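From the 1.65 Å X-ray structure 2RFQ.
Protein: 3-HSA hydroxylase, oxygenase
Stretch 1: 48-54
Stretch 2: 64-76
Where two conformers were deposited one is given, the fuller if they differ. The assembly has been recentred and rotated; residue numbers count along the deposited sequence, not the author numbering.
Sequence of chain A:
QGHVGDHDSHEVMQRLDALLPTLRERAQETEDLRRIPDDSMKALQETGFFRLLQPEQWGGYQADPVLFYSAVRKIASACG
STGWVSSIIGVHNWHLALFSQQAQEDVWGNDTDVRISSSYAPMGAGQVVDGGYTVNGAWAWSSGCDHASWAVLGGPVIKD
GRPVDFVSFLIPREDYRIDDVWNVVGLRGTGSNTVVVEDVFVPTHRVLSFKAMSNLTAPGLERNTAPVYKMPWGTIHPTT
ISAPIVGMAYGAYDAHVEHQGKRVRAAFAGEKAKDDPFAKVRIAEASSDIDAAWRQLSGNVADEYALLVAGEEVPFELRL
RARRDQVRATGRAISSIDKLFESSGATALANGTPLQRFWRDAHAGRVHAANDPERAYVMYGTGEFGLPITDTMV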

ATOM      1  N   GLY A  48      -7.344  21.643 -34.770  1.00  8.14           N
ATOM      2  CA  GLY A  48      -6.068  22.340 -34.603  1.00  8.24           C
ATOM      3  C   GLY A  48      -5.109  21.653 -33.643  1.00  8.76           C
ATOM      4  O   GLY A  48      -3.989  22.117 -33.420  1.00  8.11           O
ATOM      5  N   PHE A  49      -5.544  20.532 -33.068  1.00  7.93           N
ATOM      6  CA  PHE A  49      -4.757  19.835 -32.061  1.00  7.61           C
ATOM      7  C   PHE A  49      -3.310  19.549 -32.477  1.00  7.44           C
ATOM      8  O   PHE A  49      -2.386  19.799 -31.709  1.00  8.96           O
ATOM      9  CB  PHE A  49      -5.413  18.500 -31.648  1.00  7.40           C
ATOM     10  CG  PHE A  49      -4.484  17.663 -30.793  1.00  6.96           C
ATOM     11  CD1 PHE A  49      -4.274  18.007 -29.445  1.00  8.48           C
ATOM     12  CD2 PHE A  49      -3.767  16.602 -31.346  1.00  8.05           C
ATOM     13  CE1 PHE A  49      -3.356  17.300 -28.655  1.00  7.28           C
ATOM     14  CE2 PHE A  49      -2.861  15.860 -30.560  1.00  8.54           C
ATOM     15  CZ  PHE A  49      -2.650  16.226 -29.201  1.00  7.46           C
ATOM     16  N   PHE A  50      -3.119  18.981 -33.666  1.00  8.27           N
ATOM     17  CA  PHE A  50      -1.758  18.589 -34.070  1.00  8.65           C
ATOM     18  C   PHE A  50      -0.855  19.812 -34.270  1.00  8.71           C
ATOM     19  O   PHE A  50       0.364  19.702 -34.156  1.00  8.68           O
ATOM     20  CB  PHE A  50      -1.766  17.673 -35.293  1.00  8.61           C
ATOM     21  CG  PHE A  50      -2.411  16.335 -35.019  1.00  8.28           C
ATOM     22  CD1 PHE A  50      -1.817  15.443 -34.133  1.00  9.02           C
ATOM     23  CD2 PHE A  50      -3.626  16.005 -35.611  1.00  8.79           C
ATOM     24  CE1 PHE A  50      -2.432  14.214 -33.825  1.00 11.94           C
ATOM     25  CE2 PHE A  50      -4.258  14.767 -35.315  1.00  8.84           C
ATOM     26  CZ  PHE A  50      -3.648  13.885 -34.433  1.00  9.70           C
ATOM     27  N   ARG A  51      -1.470  20.968 -34.511  1.00  9.41           N
ATOM     28  CA  ARG A  51      -0.702  22.212 -34.670  1.00  8.80           C
ATOM     29  C   ARG A  51      -0.234  22.816 -33.344  1.00  9.04           C
ATOM     30  O   ARG A  51       0.551  23.762 -33.351  1.00  8.03           O
ATOM     31  CB  ARG A  51      -1.537  23.265 -35.423  1.00  9.34           C
ATOM     32  CG  ARG A  51      -1.942  22.820 -36.800  1.00 10.57           C
ATOM     33  CD  ARG A  51      -2.508  24.021 -37.552  1.00 12.50           C
ATOM     34  NE  ARG A  51      -2.680  23.754 -38.977  1.00 16.27           N
ATOM     35  CZ  ARG A  51      -1.707  23.774 -39.894  1.00 18.84           C
ATOM     36  NH1 ARG A  51      -0.431  24.023 -39.557  1.00 18.61           N
ATOM     37  NH2 ARG A  51      -2.017  23.539 -41.166  1.00 19.01           N
ATOM     38  N   LEU A  52      -0.697  22.278 -32.216  1.00  8.83           N
ATOM     39  CA  LEU A  52      -0.406  22.906 -30.926  1.00  8.49           C
ATOM     40  C   LEU A  52       1.086  23.163 -30.665  1.00  8.56           C
ATOM     41  O   LEU A  52       1.438  24.277 -30.285  1.00  8.60           O
ATOM     42  CB  LEU A  52      -1.025  22.136 -29.763  1.00  8.96           C
ATOM     43  CG  LEU A  52      -2.519  22.388 -29.566  1.00  8.04           C
ATOM     44  CD1 LEU A  52      -3.058  21.432 -28.485  1.00  8.37           C
ATOM     45  CD2 LEU A  52      -2.807  23.832 -29.185  1.00  9.01           C
ATOM     46  N   LEU A  53       1.938  22.150 -30.852  1.00  7.58           N
ATOM     47  CA  LEU A  53       3.388  22.348 -30.643  1.00  8.43           C
ATOM     48  C   LEU A  53       4.165  22.571 -31.955  1.00  8.51           C
ATOM     49  O   LEU A  53       5.409  22.556 -31.963  1.00  8.78           O
ATOM     50  CB  LEU A  53       4.005  21.198 -29.839  1.00  9.06           C
ATOM     51  CG  LEU A  53       3.421  21.024 -28.426  1.00  8.58           C
ATOM     52  CD1 LEU A  53       4.112  19.857 -27.755  1.00 11.98           C
ATOM     53  CD2 LEU A  53       3.584  22.273 -27.561  1.00 11.00           C
ATOM     54  N   GLN A  54       3.430  22.731 -33.056  1.00  8.61           N
ATOM     55  CA  GLN A  54       4.047  23.017 -34.357  1.00  8.68           C
ATOM     56  C   GLN A  54       4.492  24.492 -34.431  1.00  8.56           C
ATOM     57  O   GLN A  54       3.829  25.353 -33.860  1.00  8.82           O
ATOM     58  CB  GLN A  54       3.053  22.695 -35.469  1.00  9.17           C
ATOM     59  CG  GLN A  54       3.598  22.869 -36.872  1.00 10.60           C
ATOM     60  CD  GLN A  54       2.563  22.499 -37.918  1.00 13.12           C
ATOM     61  OE1 GLN A  54       1.388  22.831 -37.772  1.00 15.02           O
ATOM     62  NE2 GLN A  54       2.991  21.826 -38.983  1.00 12.12           N
TER
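Stretch 2, residues 64-76: DPVLFYSAVRKIA

Residues 65-76 form a regular α-helix that packs against the short segment 48-54 through an entirely apolar contact. Asp64 occupies the N-cap position: its side chain is t at chi1, and OD1 accepts from Val66 N at 3.0 Å, satisfying an amide that has no partner in a preceding turn. From there the main-chain ladder runs without a break, from Tyr69 N to Pro65 O (3.0 Å) through to Ala76 N to Val72 O (2.9 Å). Ser70 adds a side-chain bond within the helix, with OG donating to Val66 O at 2.7 Å.

The helix runs in the opposite sense to the segment it covers. Leu53 lies near the beginning of the helix, beside Pro65 and Phe68, whereas Phe49 reaches forward to Ala71, Val72 and Ile75. The backbones come nearest at Leu52 and Phe68, whose CA atoms are 6.1 Å apart; the CA atoms of Phe49 and Ala71 are separated by 7.5 Å. No hydrogen bond joins the two stretches, and together they bury 421 Å², chiefly through Phe49, Phe68 and Leu53.

Phe49 covers the most surface. It follows Gly48, which ends the preceding helix in a Schellman motif with positive phi. The CA-to-CB bond of Phe49 points sideways, but its t rotamer carries the ring closer to the helix. There Ile75 CD1 lies over one face of the ring, 3.9 Å from the Phe49 ring centroid and only 13° off the normal, a CH-pi contact. Small and branched side chains line the ring edge: Ala71 CB is 3.8 Å from Phe49 CE1, and Val72 CG2 is 3.9 Å from Phe49 CZ. Ala71 and Val72 are adjacent and Ile75 follows Ala71 by about one turn, so one aromatic ring can touch all three.

Phe68, also t at chi1, extends its ring between the side chains of stretch 1. Its CE1 approaches Phe49 CZ to 3.6 Å, yet the two rings barely overlap: their planes are near parallel, at 21°, but slid apart, with centroids separated by 5.5 Å. On the side of the Phe68 ring away from Phe49, Leu53 CD1 sits over the face, 3.7 Å from the Phe68 ring centroid and 18° off the normal, in a second CH-pi contact. The closest atom pair here is Leu53 CD1 to Phe68 CG, at 3.6 Å. Leu52 CB lies at the edge of the same ring, 4.0 Å from Phe68 CD1.

Leu52 and Leu53 both direct their CA-to-CB bonds toward the helix and share the m, t rotamer. The two methyls of Leu52 meet different residues: CD2 is 3.7 Å from Leu67 CD2, and CD1 is 3.8 Å from Ala71 CB. The type I turn from Arg51 to Gln54, closed by Gln54 N to Arg51 O at 3.1 Å, contains both leucines, while Arg51 and Gln54 themselves make no contact with the helix.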

ATOM      1  N   ASP A  64       2.181  27.159 -25.237  1.00  9.17           N
ATOM      2  CA  ASP A  64       2.457  26.764 -23.846  1.00  8.72           C
ATOM      3  C   ASP A  64       2.278  25.235 -23.749  1.00  8.17           C
ATOM      4  O   ASP A  64       1.227  24.707 -24.101  1.00  8.26           O
ATOM      5  CB  ASP A  64       1.415  27.494 -22.975  1.00  8.78           C
ATOM      6  CG  ASP A  64       1.594  27.274 -21.479  1.00 10.19           C
ATOM      7  OD1 ASP A  64       2.173  26.255 -21.046  1.00  8.75           O
ATOM      8  OD2 ASP A  64       1.130  28.163 -20.746  1.00 12.40           O
ATOM      9  N   PRO A  65       3.317  24.504 -23.305  1.00  7.21           N
ATOM     10  CA  PRO A  65       3.212  23.036 -23.273  1.00  7.44           C
ATOM     11  C   PRO A  65       2.108  22.530 -22.370  1.00  7.41           C
ATOM     12  O   PRO A  65       1.591  21.436 -22.620  1.00  7.61           O
ATOM     13  CB  PRO A  65       4.614  22.562 -22.818  1.00  7.21           C
ATOM     14  CG  PRO A  65       5.207  23.777 -22.143  1.00  7.25           C
ATOM     15  CD  PRO A  65       4.635  24.984 -22.854  1.00  7.59           C
ATOM     16  N   VAL A  66       1.712  23.320 -21.364  1.00  7.39           N
ATOM     17  CA  VAL A  66       0.602  22.890 -20.494  1.00  7.61           C
ATOM     18  C   VAL A  66      -0.693  22.805 -21.317  1.00  7.78           C
ATOM     19  O   VAL A  66      -1.514  21.933 -21.096  1.00  7.88           O
ATOM     20  CB  VAL A  66       0.439  23.743 -19.232  1.00  7.49           C
ATOM     21  CG1 VAL A  66      -0.813  23.309 -18.448  1.00  8.05           C
ATOM     22  CG2 VAL A  66       1.694  23.594 -18.351  1.00  9.31           C
ATOM     23  N   LEU A  67      -0.871  23.709 -22.266  1.00  7.29           N
ATOM     24  CA  LEU A  67      -2.054  23.631 -23.132  1.00  7.76           C
ATOM     25  C   LEU A  67      -2.048  22.308 -23.909  1.00  8.22           C
ATOM     26  O   LEU A  67      -3.075  21.630 -23.985  1.00  8.45           O
ATOM     27  CB  LEU A  67      -2.089  24.828 -24.093  1.00  7.64           C
ATOM     28  CG  LEU A  67      -3.164  24.740 -25.190  1.00  7.93           C
ATOM     29  CD1 LEU A  67      -4.581  24.645 -24.680  1.00  8.06           C
ATOM     30  CD2 LEU A  67      -3.056  25.937 -26.128  1.00  8.35           C
ATOM     31  N   PHE A  68      -0.889  21.935 -24.447  1.00  7.91           N
ATOM     32  CA  PHE A  68      -0.773  20.692 -25.207  1.00  8.00           C
ATOM     33  C   PHE A  68      -1.130  19.489 -24.321  1.00  8.49           C
ATOM     34  O   PHE A  68      -1.954  18.637 -24.720  1.00  7.38           O
ATOM     35  CB  PHE A  68       0.637  20.512 -25.783  1.00  8.07           C
ATOM     36  CG  PHE A  68       0.822  19.193 -26.477  1.00  8.08           C
ATOM     37  CD1 PHE A  68       0.300  18.989 -27.752  1.00  8.58           C
ATOM     38  CD2 PHE A  68       1.509  18.147 -25.845  1.00 10.03           C
ATOM     39  CE1 PHE A  68       0.454  17.757 -28.406  1.00 10.57           C
ATOM     40  CE2 PHE A  68       1.640  16.897 -26.481  1.00 11.32           C
ATOM     41  CZ  PHE A  68       1.121  16.712 -27.757  1.00 10.66           C
ATOM     42  N   TYR A  69      -0.545  19.413 -23.113  1.00  7.68           N
ATOM     43  CA  TYR A  69      -0.824  18.247 -22.264  1.00  7.45           C
ATOM     44  C   TYR A  69      -2.265  18.235 -21.746  1.00  7.41           C
ATOM     45  O   TYR A  69      -2.838  17.162 -21.532  1.00  8.02           O
ATOM     46  CB  TYR A  69       0.189  18.100 -21.125  1.00  7.50           C
ATOM     47  CG  TYR A  69       1.593  17.875 -21.618  1.00  8.12           C
ATOM     48  CD1 TYR A  69       1.913  16.776 -22.419  1.00  8.37           C
ATOM     49  CD2 TYR A  69       2.599  18.787 -21.302  1.00  9.03           C
ATOM     50  CE1 TYR A  69       3.218  16.581 -22.894  1.00 10.05           C
ATOM     51  CE2 TYR A  69       3.914  18.602 -21.755  1.00  9.51           C
ATOM     52  CZ  TYR A  69       4.214  17.497 -22.534  1.00  8.96           C
ATOM     53  OH  TYR A  69       5.523  17.337 -22.973  1.00  9.21           O
ATOM     54  N   SER A  70      -2.849  19.425 -21.586  1.00  6.66           N
ATOM     55  CA  SER A  70      -4.262  19.561 -21.185  1.00  7.72           C
ATOM     56  C   SER A  70      -5.161  19.003 -22.285  1.00  7.84           C
ATOM     57  O   SER A  70      -6.155  18.325 -21.995  1.00  8.92           O
ATOM     58  CB  SER A  70      -4.581  21.032 -20.910  1.00  8.35           C
ATOM     59  OG  SER A  70      -3.839  21.446 -19.768  1.00  9.89           O
ATOM     60  N   ALA A  71      -4.787  19.258 -23.537  1.00  7.26           N
ATOM     61  CA  ALA A  71      -5.543  18.735 -24.699  1.00  7.61           C
ATOM     62  C   ALA A  71      -5.451  17.213 -24.748  1.00  6.77           C
ATOM     63  O   ALA A  71      -6.453  16.510 -24.950  1.00  7.33           O
ATOM     64  CB  ALA A  71      -5.028  19.357 -25.986  1.00  8.26           C
ATOM     65  N   VAL A  72      -4.238  16.708 -24.517  1.00  6.74           N
ATOM     66  CA  VAL A  72      -4.009  15.266 -24.436  1.00  7.09           C
ATOM     67  C   VAL A  72      -4.859  14.611 -23.354  1.00  7.17           C
ATOM     68  O   VAL A  72      -5.530  13.594 -23.609  1.00  8.19           O
ATOM     69  CB  VAL A  72      -2.526  14.966 -24.202  1.00  6.73           C
ATOM     70  CG1 VAL A  72      -2.317  13.471 -23.857  1.00  7.76           C
ATOM     71  CG2 VAL A  72      -1.779  15.275 -25.501  1.00  8.08           C
ATOM     72  N   ARG A  73      -4.819  15.206 -22.169  1.00  7.55           N
ATOM     73  CA  ARG A  73      -5.607  14.718 -21.038  0.50  6.97           C
ATOM     74  C   ARG A  73      -7.076  14.595 -21.427  1.00  8.17           C
ATOM     75  O   ARG A  73      -7.717  13.567 -21.159  1.00  8.49           O
ATOM     76  CB  ARG A  73      -5.473  15.640 -19.835  0.50  7.51           C
ATOM     77  CG  ARG A  73      -6.171  15.098 -18.616  0.50  4.87           C
ATOM     78  CD  ARG A  73      -6.064  16.076 -17.492  0.50  2.00           C
ATOM     79  NE  ARG A  73      -7.037  17.146 -17.658  0.50  4.77           N
ATOM     80  CZ  ARG A  73      -7.426  17.967 -16.672  0.50  7.88           C
ATOM     81  NH1 ARG A  73      -6.928  17.852 -15.431  0.50  5.61           N
ATOM     82  NH2 ARG A  73      -8.317  18.918 -16.925  0.50 12.55           N
ATOM     83  N   LYS A  74      -7.606  15.638 -22.071  1.00  7.17           N
ATOM     84  CA  LYS A  74      -9.010  15.636 -22.508  1.00  8.39           C
ATOM     85  C   LYS A  74      -9.299  14.497 -23.501  1.00  7.60           C
ATOM     86  O   LYS A  74     -10.253  13.739 -23.320  1.00  8.46           O
ATOM     87  CB  LYS A  74      -9.341  16.994 -23.145  1.00  8.92           C
ATOM     88  CG  LYS A  74     -10.772  17.157 -23.548  1.00 10.48           C
ATOM     89  CD  LYS A  74     -11.024  18.489 -24.279  1.00 11.98           C
ATOM     90  CE  LYS A  74     -10.765  19.680 -23.389  1.00 15.74           C
ATOM     91  NZ  LYS A  74     -11.779  19.835 -22.296  1.00 15.74           N
ATOM     92  N   ILE A  75      -8.494  14.402 -24.562  1.00  7.19           N
ATOM     93  CA  ILE A  75      -8.725  13.343 -25.565  1.00  7.00           C
ATOM     94  C   ILE A  75      -8.691  11.959 -24.930  1.00  7.68           C
ATOM     95  O   ILE A  75      -9.590  11.121 -25.165  1.00  7.81           O
ATOM     96  CB  ILE A  75      -7.706  13.417 -26.712  1.00  7.38           C
ATOM     97  CG1 ILE A  75      -7.802  14.779 -27.415  1.00  6.85           C
ATOM     98  CG2 ILE A  75      -7.921  12.261 -27.711  1.00  7.74           C
ATOM     99  CD1 ILE A  75      -6.552  15.060 -28.274  1.00  9.28           C
ATOM    100  N   ALA A  76      -7.663  11.720 -24.124  1.00  7.49           N
ATOM    101  CA  ALA A  76      -7.479  10.401 -23.492  1.00  7.63           C
ATOM    102  C   ALA A  76      -8.606  10.042 -22.528  1.00  7.77           C
ATOM    103  O   ALA A  76      -8.823   8.858 -22.260  1.00  8.24           O
ATOM    104  CB  ALA A  76      -6.131  10.363 -22.769  1.00  7.39           C
TER